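Local coordinates for protein transcriptional regulator (PDB 3E7Q) that probably binds operator DNA as a dimeric TetR-family transcriptional repressor, through a helix-turn-helix in its all-helical subunit, at residues F96-F100 with R187-C193. Sequence-based numbering, arbitrary orientation.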
loop_
_atom_site.group_PDB
_atom_site.type_symbol
_atom_site.label_atom_id
_atom_site.label_comp_id
_atom_site.label_asym_id
_atom_site.label_seq_id
_atom_site.Cartn_x
_atom_site.Cartn_y
_atom_site.Cartn_z
ATOM N N PHE B 96 16.909 3.493 6.865
ATOM C CA PHE B 96 16.155 4.497 6.084
ATOM C C PHE B 96 16.818 4.789 4.747
ATOM O O PHE B 96 16.154 4.757 3.711
ATOM C CB PHE B 96 15.987 5.810 6.893
ATOM C CG PHE B 96 15.280 5.604 8.254
ATOM C CD1 PHE B 96 14.291 4.610 8.415
ATOM C CD2 PHE B 96 15.594 6.416 9.340
ATOM C CE1 PHE B 96 13.710 4.400 9.631
ATOM C CE2 PHE B 96 14.986 6.228 10.567
ATOM C CZ PHE B 96 14.033 5.236 10.717
ATOM N N GLU B 97 18.118 5.051 4.772
ATOM C CA GLU B 97 18.897 5.214 3.532
ATOM C C GLU B 97 18.766 4.033 2.575
ATOM O O GLU B 97 18.468 4.232 1.396
ATOM C CB GLU B 97 20.374 5.471 3.838
ATOM C CG GLU B 97 20.618 6.818 4.509
ATOM C CD GLU B 97 20.511 8.023 3.564
ATOM O OE1 GLU B 97 20.466 7.842 2.304
ATOM O OE2 GLU B 97 20.486 9.163 4.115
ATOM N N ALA B 98 18.955 2.810 3.074
ATOM C CA ALA B 98 18.725 1.641 2.204
ATOM C C ALA B 98 17.300 1.623 1.642
ATOM O O ALA B 98 17.086 1.320 0.438
ATOM C CB ALA B 98 19.053 0.343 2.878
ATOM N N SER B 99 16.343 1.990 2.491
ATOM C CA SER B 99 14.907 1.968 2.126
ATOM C C SER B 99 14.522 2.893 0.975
ATOM O O SER B 99 13.571 2.612 0.269
ATOM C CB SER B 99 14.029 2.361 3.326
ATOM O OG SER B 99 14.017 1.368 4.340
ATOM N N PHE B 100 15.242 3.992 0.807
ATOM C CA PHE B 100 14.931 5.007 -0.184
ATOM C C PHE B 100 16.042 5.107 -1.251
ATOM O O PHE B 100 16.061 6.016 -2.064
ATOM C CB PHE B 100 14.668 6.346 0.526
ATOM C CG PHE B 100 13.358 6.360 1.282
ATOM C CD1 PHE B 100 12.192 6.643 0.644
ATOM C CD2 PHE B 100 13.300 6.059 2.656
ATOM C CE1 PHE B 100 10.956 6.612 1.355
ATOM C CE2 PHE B 100 12.110 6.029 3.332
ATOM C CZ PHE B 100 10.955 6.318 2.685
ATOM N N ARG B 187 15.296 11.810 -0.426
ATOM C CA ARG B 187 15.868 12.510 0.745
ATOM C C ARG B 187 14.781 12.879 1.775
ATOM O O ARG B 187 14.917 12.657 2.955
ATOM C CB ARG B 187 16.643 13.746 0.287
ATOM C CG ARG B 187 17.232 14.619 1.433
ATOM C CD ARG B 187 18.130 13.838 2.436
ATOM N NE ARG B 187 18.886 12.785 1.746
ATOM C CZ ARG B 187 19.393 11.691 2.314
ATOM N NH1 ARG B 187 19.295 11.487 3.606
ATOM N NH2 ARG B 187 20.036 10.810 1.560
ATOM N N GLN B 188 13.688 13.442 1.280
ATOM C CA GLN B 188 12.553 13.727 2.104
ATOM C C GLN B 188 11.956 12.516 2.831
ATOM O O GLN B 188 11.510 12.654 3.926
ATOM C CB GLN B 188 11.490 14.442 1.279
ATOM C CG GLN B 188 11.870 15.906 1.056
ATOM C CD GLN B 188 10.843 16.646 0.222
ATOM O OE1 GLN B 188 10.243 16.064 -0.677
ATOM N NE2 GLN B 188 10.629 17.923 0.513
ATOM N N GLY B 189 11.963 11.340 2.215
ATOM C CA GLY B 189 11.466 10.116 2.847
ATOM C C GLY B 189 12.313 9.737 4.052
ATOM O O GLY B 189 11.772 9.451 5.145
ATOM N N VAL B 190 13.630 9.776 3.865
ATOM C CA VAL B 190 14.587 9.647 5.003
ATOM C C VAL B 190 14.266 10.688 6.087
ATOM O O VAL B 190 14.066 10.342 7.256
ATOM C CB VAL B 190 16.072 9.751 4.569
ATOM C CG1 VAL B 190 16.988 9.487 5.760
ATOM C CG2 VAL B 190 16.355 8.776 3.425
ATOM N N GLN B 191 14.157 11.940 5.680
ATOM C CA GLN B 191 13.833 13.029 6.594
ATOM C C GLN B 191 12.566 12.767 7.389
ATOM O O GLN B 191 12.522 13.004 8.591
ATOM C CB GLN B 191 13.717 14.360 5.808
ATOM C CG GLN B 191 13.280 15.561 6.643
ATOM C CD GLN B 191 12.981 16.819 5.822
ATOM O OE1 GLN B 191 13.135 16.854 4.614
ATOM N NE2 GLN B 191 12.563 17.864 6.510
ATOM N N ILE B 192 11.514 12.312 6.721
ATOM C CA ILE B 192 10.252 11.946 7.408
ATOM C C ILE B 192 10.478 10.833 8.447
ATOM O O ILE B 192 9.928 10.854 9.581
ATOM C CB ILE B 192 9.170 11.558 6.364
ATOM C CG1 ILE B 192 8.686 12.823 5.612
ATOM C CG2 ILE B 192 8.014 10.783 7.002
ATOM C CD1 ILE B 192 7.738 12.520 4.382
ATOM N N CYS B 193 11.339 9.883 8.102
ATOM C CA CYS B 193 11.590 8.759 9.002
ATOM C C CYS B 193 12.411 9.141 10.180
ATOM O O CYS B 193 12.095 8.738 11.295
ATOM C CB CYS B 193 12.226 7.590 8.268
ATOM S SG CYS B 193 11.088 6.859 7.065
#
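Phe96, in the last turn of helix 88-99, and Phe100, four residues on, each present a ring face to helix 186-204. Cys193 CB sits almost on the normal of the Phe96 ring, 3.5 Å from its centroid, a CH-pi contact; Cys193 SG leans over the same face in a sulfur-aromatic contact. Cys193 SG also reaches Phe100 CE2 at 4.0 Å, obliquely to that ring, and so bridges the two aromatics. The Phe100 ring lies against bare backbone: Gly189 CA stands 3.9 Å from its centroid, and Val190 N lies over the same face, nearer the rim. Having no side chain, Gly189 lets the ring come this close. Val190 divides its branches, CG1 going to Phe96 CB and CG2 to Phe100 CB.

Beyond this dense interior, the exposed Arg187 closes the outer margin. Its chain, bent at chi2 and chi3, returns toward Glu97 in an end-on salt bridge. Arg187 NH1 donates to Glu97 OE2 at 2.7 Å and Arg187 NH2 to Glu97 OE1 at 3.1 Å, the guanidinium and carboxylate planes 29° apart. In this C-terminal domain, which in TetR-family regulators typically binds ligand and forms the dimer, Leu170 and Leu173 of helix 159-179 pack on Phe100, while Gln188, Gln191 and Ile192 meet the second subunit.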